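Local coordinates for ErfK/YbiS/YcfS/YnhG family protein (Xylanimonas cellulosilytica, PDB 4LPQ) that probably acts as a peptidoglycan L,D-transpeptidase in bacterial cell wall biosynthesis, here as a putative peptidoglycan-binding module joined to the catalytic domain, at residues A[88-93]-A[202-207]; A[76-81]-A[96-101]. All coordinates share one frame; numbering follows the deposited sequence.

Contact 1 of 2, residues A[88-93]-A[202-207]; sequences VEIDLD and TRVLLY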
ATOM      1  N   VAL A  88       5.012  11.440  -1.378  1.00 12.41           N
ATOM      2  CA  VAL A  88       4.540  10.076  -1.515  1.00 12.22           C
ATOM      3  C   VAL A  88       5.649   9.265  -2.179  1.00 13.71           C
ATOM      4  O   VAL A  88       6.054   9.569  -3.289  1.00 14.95           O
ATOM      5  CB  VAL A  88       3.280  10.018  -2.361  1.00 13.52           C
ATOM      6  CG1 VAL A  88       2.845   8.573  -2.637  1.00 15.38           C
ATOM      7  CG2 VAL A  88       2.157  10.716  -1.611  1.00 15.27           C
ATOM      8  N   GLU A  89       6.194   8.310  -1.429  1.00 12.59           N
ATOM      9  CA  GLU A  89       7.244   7.471  -1.952  1.00 12.94           C
ATOM     10  C   GLU A  89       6.654   6.104  -2.250  1.00 12.26           C
ATOM     11  O   GLU A  89       5.933   5.517  -1.418  1.00 14.82           O
ATOM     12  CB  GLU A  89       8.393   7.331  -0.954  1.00 13.75           C
ATOM     13  CG  GLU A  89       9.056   8.652  -0.625  1.00 15.41           C
ATOM     14  CD  GLU A  89      10.371   8.622   0.168  1.00 15.71           C
ATOM     15  OE1 GLU A  89      10.979   7.505   0.188  1.00 16.82           O
ATOM     16  OE2 GLU A  89      10.714   9.683   0.753  1.00 16.96           O
ATOM     17  N   ILE A  90       7.006   5.525  -3.406  1.00 11.88           N
ATOM     18  CA  ILE A  90       6.532   4.216  -3.753  1.00 11.59           C
ATOM     19  C   ILE A  90       7.762   3.360  -4.029  1.00 13.00           C
ATOM     20  O   ILE A  90       8.551   3.579  -4.941  1.00 13.87           O
ATOM     21  CB  ILE A  90       5.601   4.318  -4.992  1.00 14.35           C
ATOM     22  CG1 ILE A  90       4.373   5.233  -4.653  1.00 18.18           C
ATOM     23  CG2 ILE A  90       5.166   2.910  -5.371  1.00 16.77           C
ATOM     24  CD1 ILE A  90       3.552   5.721  -5.761  1.00 19.41           C
ATOM     25  N   ASP A  91       7.925   2.365  -3.135  1.00 12.10           N
ATOM     26  CA  ASP A  91       8.986   1.384  -3.192  1.00 13.39           C
ATOM     27  C   ASP A  91       8.540   0.238  -4.012  1.00 12.19           C
ATOM     28  O   ASP A  91       7.732  -0.580  -3.547  1.00 13.73           O
ATOM     29  CB  ASP A  91       9.435   1.007  -1.763  1.00 13.66           C
ATOM     30  CG  ASP A  91      10.612   0.060  -1.748  1.00 13.87           C
ATOM     31  OD1 ASP A  91      10.801  -0.726  -2.720  1.00 16.02           O
ATOM     32  OD2 ASP A  91      11.340   0.113  -0.719  1.00 17.35           O
ATOM     33  N   LEU A  92       8.969   0.177  -5.269  1.00 13.75           N
ATOM     34  CA  LEU A  92       8.508  -0.845  -6.207  1.00 14.56           C
ATOM     35  C   LEU A  92       8.970  -2.229  -5.863  1.00 11.56           C
ATOM     36  O   LEU A  92       8.232  -3.196  -6.065  1.00 15.46           O
ATOM     37  CB  LEU A  92       8.841  -0.461  -7.637  1.00 15.90           C
ATOM     38  CG  LEU A  92       8.219   0.854  -8.134  1.00 16.81           C
ATOM     39  CD1 LEU A  92       8.792   1.217  -9.458  1.00 23.69           C
ATOM     40  CD2 LEU A  92       6.677   0.718  -8.146  1.00 18.19           C
ATOM     41  N   ASP A  93      10.178  -2.383  -5.296  1.00 13.68           N
ATOM     42  CA  ASP A  93      10.649  -3.685  -4.887  1.00 14.21           C
ATOM     43  C   ASP A  93       9.826  -4.252  -3.730  1.00 13.07           C
ATOM     44  O   ASP A  93       9.465  -5.448  -3.699  1.00 14.82           O
ATOM     45  CB  ASP A  93      12.114  -3.651  -4.486  1.00 15.65           C
ATOM     46  CG  ASP A  93      13.049  -3.461  -5.680  1.00 22.89           C
ATOM     47  OD1 ASP A  93      12.622  -3.409  -6.865  1.00 26.35           O
ATOM     48  OD2 ASP A  93      14.242  -3.295  -5.377  1.00 31.34           O
ATOM     49  N   THR A 202       1.943  17.706  -5.050  1.00 13.44           N
ATOM     50  CA  THR A 202       2.674  16.830  -4.136  1.00 12.37           C
ATOM     51  C   THR A 202       3.645  15.964  -4.924  1.00 12.11           C
ATOM     52  O   THR A 202       3.265  15.258  -5.864  1.00 13.78           O
ATOM     53  CB  THR A 202       1.717  15.975  -3.311  1.00 14.07           C
ATOM     54  OG1 THR A 202       0.826  16.761  -2.536  1.00 15.62           O
ATOM     55  CG2 THR A 202       2.449  15.028  -2.402  1.00 14.98           C
ATOM     56  N   ARG A 203       4.889  15.889  -4.424  1.00 13.21           N
ATOM     57  CA  ARG A 203       5.914  15.034  -4.995  1.00 12.83           C
ATOM     58  C   ARG A 203       5.501  13.561  -4.872  1.00 12.58           C
ATOM     59  O   ARG A 203       5.132  13.111  -3.778  1.00 13.23           O
ATOM     60  CB  ARG A 203       7.239  15.273  -4.286  1.00 14.06           C
ATOM     61  CG  ARG A 203       8.451  14.588  -4.856  1.00 14.32           C
ATOM     62  CD  ARG A 203       9.639  14.934  -3.995  1.00 14.97           C
ATOM     63  NE  ARG A 203      10.855  14.434  -4.566  1.00 16.00           N
ATOM     64  CZ  ARG A 203      12.006  14.304  -3.923  1.00 15.74           C
ATOM     65  NH1 ARG A 203      12.062  14.655  -2.633  1.00 17.81           N
ATOM     66  NH2 ARG A 203      13.067  13.849  -4.550  1.00 18.45           N
ATOM     67  N   VAL A 204       5.752  12.820  -5.922  1.00 12.46           N
ATOM     68  CA  VAL A 204       5.535  11.381  -5.947  1.00 12.16           C
ATOM     69  C   VAL A 204       6.839  10.802  -6.480  1.00 12.65           C
ATOM     70  O   VAL A 204       7.206  11.008  -7.629  1.00 14.75           O
ATOM     71  CB  VAL A 204       4.365  10.928  -6.868  1.00 13.45           C
ATOM     72  CG1 VAL A 204       4.205   9.391  -6.829  1.00 14.93           C
ATOM     73  CG2 VAL A 204       3.098  11.600  -6.381  1.00 13.79           C
ATOM     74  N   LEU A 205       7.547  10.056  -5.622  1.00 12.86           N
ATOM     75  CA  LEU A 205       8.858   9.545  -5.907  1.00 13.27           C
ATOM     76  C   LEU A 205       8.807   8.023  -5.966  1.00 13.12           C
ATOM     77  O   LEU A 205       8.439   7.435  -4.939  1.00 14.91           O
ATOM     78  CB  LEU A 205       9.818  10.049  -4.783  1.00 15.83           C
ATOM     79  CG  LEU A 205      11.202   9.596  -4.787  1.00 18.38           C
ATOM     80  CD1 LEU A 205      11.925  10.121  -5.993  1.00 18.49           C
ATOM     81  CD2 LEU A 205      11.916  10.086  -3.495  1.00 17.79           C
ATOM     82  N   LEU A 206       9.174   7.402  -7.078  1.00 13.51           N
ATOM     83  CA  LEU A 206       9.062   5.943  -7.249  1.00 13.04           C
ATOM     84  C   LEU A 206      10.449   5.424  -7.474  1.00 15.07           C
ATOM     85  O   LEU A 206      11.199   5.977  -8.310  1.00 15.82           O
ATOM     86  CB  LEU A 206       8.171   5.524  -8.364  1.00 14.89           C
ATOM     87  CG  LEU A 206       6.740   6.050  -8.339  1.00 12.95           C
ATOM     88  CD1 LEU A 206       6.626   7.404  -9.070  1.00 14.61           C
ATOM     89  CD2 LEU A 206       5.726   5.022  -8.881  1.00 15.61           C
ATOM     90  N   TYR A 207      10.800   4.354  -6.784  1.00 13.67           N
ATOM     91  CA  TYR A 207      12.166   3.763  -6.957  1.00 15.94           C
ATOM     92  C   TYR A 207      12.150   2.269  -6.737  1.00 15.78           C
ATOM     93  O   TYR A 207      11.156   1.739  -6.173  1.00 15.80           O
ATOM     94  CB  TYR A 207      13.128   4.363  -5.930  1.00 15.95           C
ATOM     95  CG  TYR A 207      12.595   4.544  -4.538  1.00 14.84           C
ATOM     96  CD1 TYR A 207      12.621   3.504  -3.654  1.00 16.32           C
ATOM     97  CD2 TYR A 207      12.080   5.727  -4.108  1.00 14.86           C
ATOM     98  CE1 TYR A 207      12.162   3.654  -2.376  1.00 14.47           C
ATOM     99  CE2 TYR A 207      11.645   5.944  -2.825  1.00 17.09           C
ATOM    100  CZ  TYR A 207      11.655   4.856  -1.943  1.00 14.87           C
ATOM    101  OH  TYR A 207      11.159   5.060  -0.643  1.00 16.55           O
ATOM    102  OXT TYR A 207      13.136   1.584  -7.201  1.00 19.84           O
TER
HETATM  103  O   HOH W   1      12.415  -0.384  -4.770  1.00 18.09           O
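Val88, Glu89 and Ile90 pair in parallel with Val204, Leu205 and Leu206, strands 88-91 and 203-206 running 14° apart. Five backbone hydrogen bonds join the segments: Val88 N to Arg203 O (2.9 Å), Leu205 N to Val88 O (2.8 Å), then Ile90 N to Leu205 O, Tyr207 N to Ile90 O and, beyond the last bridge, Leu92 N to Tyr207 O (2.8 Å).

Apolar packing lies on the face of Val88, Ile90, Val204 and Leu206. Ile90 CD1 reaches Val204 CG1 and Leu206 CD2, each at 3.9 Å; the Ile90 and Leu206 side chains run side by side.

Glu89 and Leu205 share the other face, where the polar contact is Glu89 with Tyr207. Tyr207 CG lies between its backbone N and carbonyl carbon (chi1 41°), within 4.2 Å of Ile90 O, which sits over the centre of one ring face. At the ring's edge, Tyr207 OH donates to the anti lone pair of Glu89 OE1 at 2.6 Å, the carboxylate turned 72° from the ring. An alanine here would probably leave Glu89 OE1 without its hydroxyl donor and open a gap above Ile90 O.

At the strand end a water donates to Asp91 OD1 (2.6 Å) and Tyr207 O and accepts from Asp93 N; Asp91 OD1 also takes Lys94 N.

With Tyr207 OH and Arg81 N donating to OE1 and Ser82 OG bonded to OE2, Glu89 is probably ionised. The salt bridge from Tyr207 OXT to Arg132 probably helps hold the chain end in the catalytic domain's sheet, beside the backbone bonds of Tyr207 N and O.

Contact 2 of 2, residues A[76-81]-A[96-101]; sequences YRPTPR and ILLAVE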
ATOM      1  N   TYR A  76       9.905  -2.517  13.216  1.00 13.04           N
ATOM      2  CA  TYR A  76      10.418  -2.236  11.899  1.00 13.42           C
ATOM      3  C   TYR A  76       9.537  -1.205  11.180  1.00 13.49           C
ATOM      4  O   TYR A  76       8.345  -1.367  11.036  1.00 13.87           O
ATOM      5  CB  TYR A  76      10.516  -3.444  10.984  1.00 14.98           C
ATOM      6  CG  TYR A  76      11.162  -3.091   9.647  1.00 14.90           C
ATOM      7  CD1 TYR A  76      12.534  -2.955   9.531  1.00 17.82           C
ATOM      8  CD2 TYR A  76      10.400  -2.648   8.609  1.00 14.48           C
ATOM      9  CE1 TYR A  76      13.111  -2.444   8.369  1.00 16.90           C
ATOM     10  CE2 TYR A  76      10.932  -2.149   7.453  1.00 15.79           C
ATOM     11  CZ  TYR A  76      12.259  -2.010   7.352  1.00 15.37           C
ATOM     12  OH  TYR A  76      12.818  -1.537   6.185  1.00 19.21           O
ATOM     13  N   ARG A  77      10.229  -0.144  10.692  1.00 13.28           N
ATOM     14  CA  ARG A  77       9.628   0.885   9.825  1.00 13.11           C
ATOM     15  C   ARG A  77      10.624   1.158   8.714  1.00 14.18           C
ATOM     16  O   ARG A  77      11.838   1.285   8.970  1.00 15.83           O
ATOM     17  CB  ARG A  77       9.316   2.143  10.550  1.00 14.15           C
ATOM     18  CG  ARG A  77       8.148   1.996  11.519  1.00 17.35           C
ATOM     19  CD  ARG A  77       8.082   3.086  12.535  1.00 18.61           C
ATOM     20  NE  ARG A  77       8.298   4.426  12.036  1.00 20.31           N
ATOM     21  CZ  ARG A  77       7.400   5.277  11.525  1.00 20.07           C
ATOM     22  NH1 ARG A  77       6.170   4.977  11.311  1.00 22.53           N
ATOM     23  NH2 ARG A  77       7.810   6.455  11.231  1.00 21.30           N
ATOM     24  N   PRO A  78      10.141   1.334   7.472  1.00 13.88           N
ATOM     25  CA  PRO A  78      11.088   1.643   6.394  1.00 15.26           C
ATOM     26  C   PRO A  78      11.661   3.099   6.540  1.00 14.42           C
ATOM     27  O   PRO A  78      10.998   3.944   7.147  1.00 16.09           O
ATOM     28  CB  PRO A  78      10.245   1.492   5.161  1.00 18.49           C
ATOM     29  CG  PRO A  78       8.888   1.626   5.596  1.00 18.14           C
ATOM     30  CD  PRO A  78       8.759   1.244   7.002  1.00 15.12           C
ATOM     31  N   THR A  79      12.865   3.277   6.006  1.00 16.80           N
ATOM     32  CA  THR A  79      13.499   4.600   5.998  1.00 17.69           C
ATOM     33  C   THR A  79      13.176   5.300   4.671  1.00 15.96           C
ATOM     34  O   THR A  79      13.489   4.701   3.614  1.00 17.59           O
ATOM     35  CB  THR A  79      15.006   4.455   6.172  1.00 19.73           C
ATOM     36  OG1 THR A  79      15.291   3.828   7.414  1.00 22.54           O
ATOM     37  CG2 THR A  79      15.671   5.743   6.116  1.00 21.68           C
ATOM     38  N   PRO A  80      12.595   6.483   4.702  1.00 15.43           N
ATOM     39  CA  PRO A  80      12.251   7.128   3.413  1.00 15.43           C
ATOM     40  C   PRO A  80      13.541   7.691   2.756  1.00 16.33           C
ATOM     41  O   PRO A  80      14.589   7.889   3.460  1.00 19.59           O
ATOM     42  CB  PRO A  80      11.368   8.245   3.805  1.00 19.71           C
ATOM     43  CG  PRO A  80      11.744   8.540   5.205  1.00 23.49           C
ATOM     44  CD  PRO A  80      12.244   7.298   5.844  1.00 20.44           C
ATOM     45  N   ARG A  81      13.457   7.991   1.463  1.00 15.98           N
ATOM     46  CA  ARG A  81      14.530   8.634   0.769  1.00 17.98           C
ATOM     47  C   ARG A  81      14.506  10.174   0.872  1.00 19.51           C
ATOM     48  O   ARG A  81      15.579  10.803   0.809  1.00 23.20           O
ATOM     49  CB  ARG A  81      14.527   8.238  -0.687  1.00 22.01           C
ATOM     50  CG  ARG A  81      14.843   6.786  -0.893  1.00 20.56           C
ATOM     51  CD  ARG A  81      15.225   6.519  -2.317  1.00 26.21           C
ATOM     52  NE  ARG A  81      15.530   5.095  -2.533  1.00 26.86           N
ATOM     53  CZ  ARG A  81      16.091   4.617  -3.660  1.00 22.89           C
ATOM     54  NH1 ARG A  81      16.216   5.470  -4.760  1.00 31.43           N
ATOM     55  NH2 ARG A  81      16.218   3.315  -3.702  1.00 32.76           N
ATOM     56  N   ILE A  96       5.161  -1.091  -1.504  1.00 10.66           N
ATOM     57  CA  ILE A  96       4.533  -0.276  -0.487  1.00 11.35           C
ATOM     58  C   ILE A  96       4.587   1.183  -0.924  1.00 11.23           C
ATOM     59  O   ILE A  96       5.502   1.612  -1.644  1.00 11.94           O
ATOM     60  CB  ILE A  96       5.190  -0.492   0.907  1.00 11.75           C
ATOM     61  CG1 ILE A  96       6.654  -0.152   0.907  1.00 12.79           C
ATOM     62  CG2 ILE A  96       4.941  -1.898   1.418  1.00 13.16           C
ATOM     63  CD1 ILE A  96       7.408  -0.420   2.185  1.00 13.54           C
ATOM     64  N   LEU A  97       3.608   1.901  -0.390  1.00 10.73           N
ATOM     65  CA  LEU A  97       3.522   3.344  -0.527  1.00 11.62           C
ATOM     66  C   LEU A  97       3.752   3.949   0.837  1.00 11.72           C
ATOM     67  O   LEU A  97       3.164   3.541   1.840  1.00 12.03           O
ATOM     68  CB  LEU A  97       2.143   3.723  -1.124  1.00 11.72           C
ATOM     69  CG  LEU A  97       1.904   5.211  -1.333  1.00 12.89           C
ATOM     70  CD1 LEU A  97       0.907   5.386  -2.456  1.00 15.09           C
ATOM     71  CD2 LEU A  97       1.335   5.838  -0.063  1.00 14.10           C
ATOM     72  N   LEU A  98       4.622   4.950   0.898  1.00 12.64           N
ATOM     73  CA  LEU A  98       4.945   5.668   2.084  1.00 12.06           C
ATOM     74  C   LEU A  98       4.406   7.118   2.003  1.00 13.09           C
ATOM     75  O   LEU A  98       4.742   7.812   1.033  1.00 14.07           O
ATOM     76  CB  LEU A  98       6.442   5.723   2.331  1.00 12.79           C
ATOM     77  CG  LEU A  98       7.226   4.430   2.173  1.00 14.70           C
ATOM     78  CD1 LEU A  98       8.707   4.648   2.439  1.00 16.60           C
ATOM     79  CD2 LEU A  98       6.665   3.390   3.099  1.00 15.62           C
ATOM     80  N   ALA A  99       3.616   7.524   2.995  1.00 12.57           N
ATOM     81  CA  ALA A  99       3.200   8.919   3.130  1.00 14.05           C
ATOM     82  C   ALA A  99       4.264   9.471   4.078  1.00 13.78           C
ATOM     83  O   ALA A  99       4.350   9.096   5.235  1.00 15.36           O
ATOM     84  CB  ALA A  99       1.816   8.976   3.708  1.00 15.18           C
ATOM     85  N   VAL A 100       5.050  10.384   3.553  1.00 12.74           N
ATOM     86  CA  VAL A 100       6.265  10.915   4.236  1.00 14.20           C
ATOM     87  C   VAL A 100       6.125  12.433   4.457  1.00 14.74           C
ATOM     88  O   VAL A 100       5.668  13.154   3.562  1.00 15.09           O
ATOM     89  CB  VAL A 100       7.538  10.613   3.426  1.00 14.69           C
ATOM     90  CG1 VAL A 100       8.795  11.008   4.197  1.00 15.51           C
ATOM     91  CG2 VAL A 100       7.638   9.119   2.982  1.00 15.50           C
ATOM     92  N   GLU A 101       6.464  12.895   5.637  1.00 15.70           N
ATOM     93  CA  GLU A 101       6.511  14.344   5.940  1.00 17.79           C
ATOM     94  C   GLU A 101       7.796  14.673   6.652  1.00 15.99           C
ATOM     95  O   GLU A 101       8.139  14.111   7.684  1.00 18.38           O
ATOM     96  CB  GLU A 101       5.383  14.772   6.799  1.00 22.87           C
ATOM     97  CG  GLU A 101       4.036  14.700   6.206  1.00 27.56           C
ATOM     98  CD  GLU A 101       2.996  15.303   7.189  1.00 32.41           C
ATOM     99  OE1 GLU A 101       2.011  14.598   7.504  1.00 28.26           O
ATOM    100  OE2 GLU A 101       3.277  16.353   7.733  1.00 52.01           O
TER
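The puckered pyrrolidine rings of Pro78 and Pro80 meet strand 96-101, each through a few ring atoms, and no aromatic or other flat group takes part across the contact. Pro78 turns CG to the strand: it lies 3.8 Å from Leu98 CD2 and, more loosely, 4.2 Å from Ile96 CD1. Pro80 uses CB and CG instead. Its CB sits against both methyls of Val100, 3.8 Å from CG1 and 3.9 Å from CG2, while Pro80 CG lies 4.0 Å from Val100 CG1. Pro78 crosses Leu98, and Pro80 crosses Val100, at a slant. Pro80 also touches Glu89, and Pro78 the side chain of Tyr32.

Leu98 lies between the two prolines. Its CG is anti to the carbonyl carbon (chi1 -46°), and the branches beyond divide: CD2 goes to Pro78, CD1 approaches Pro80 CA at 4.4 Å. At Val100 the first torsion sets CG1 anti to the backbone N (chi1 -173°), the methyl that meets both Pro80 CB and CG.

The spacing follows from two extended backbones. Pro78 and Pro80 face the strand with Thr79 directed away between them, and Ile96, Leu98 and Val100 are likewise the every-second residues of the strand that face the prolines. No hydrogen bond links the segments; the CA atoms of Pro80 and Val100 are 7.1 Å apart, so this is side-chain packing, 193 Å² in all, and no added strand.

Segment 76-81 belongs to the linker that leads from helix 66-74 to strand 86-91. Strand 96-101 has strands 86-91 and 104-110 as antiparallel neighbours; Pro78 also touches Ile108 and Pro80 Val105, while Ile96 reaches Lys54 and Ala55 of helix 43-56. The linker therefore lies across one face of the catalytic sheet, close to the helices of the putative peptidoglycan-binding part.

Overall arrangement
The four segments come along the chain as 76-81, 88-93, 96-101 and 202-207, so the two contacts interlock, with centres about 9 Å apart on the same side of the chain's centre. Contact 1 joins strand 86-91 to the last strand; contact 2 lays the interdomain linker on strand 96-101, the antiparallel neighbour of 86-91 on its other edge. Glu89 connects them: its O is 2.7 Å from Leu98 N and its OE1 2.8 Å from Arg81 N, both probable hydrogen bonds. Arg81 also makes a cation-pi contact with Tyr207. Through Glu89, the loop after helix 66-74, two neighbouring strands of the sheet and the C-terminal residue are thus in direct contact.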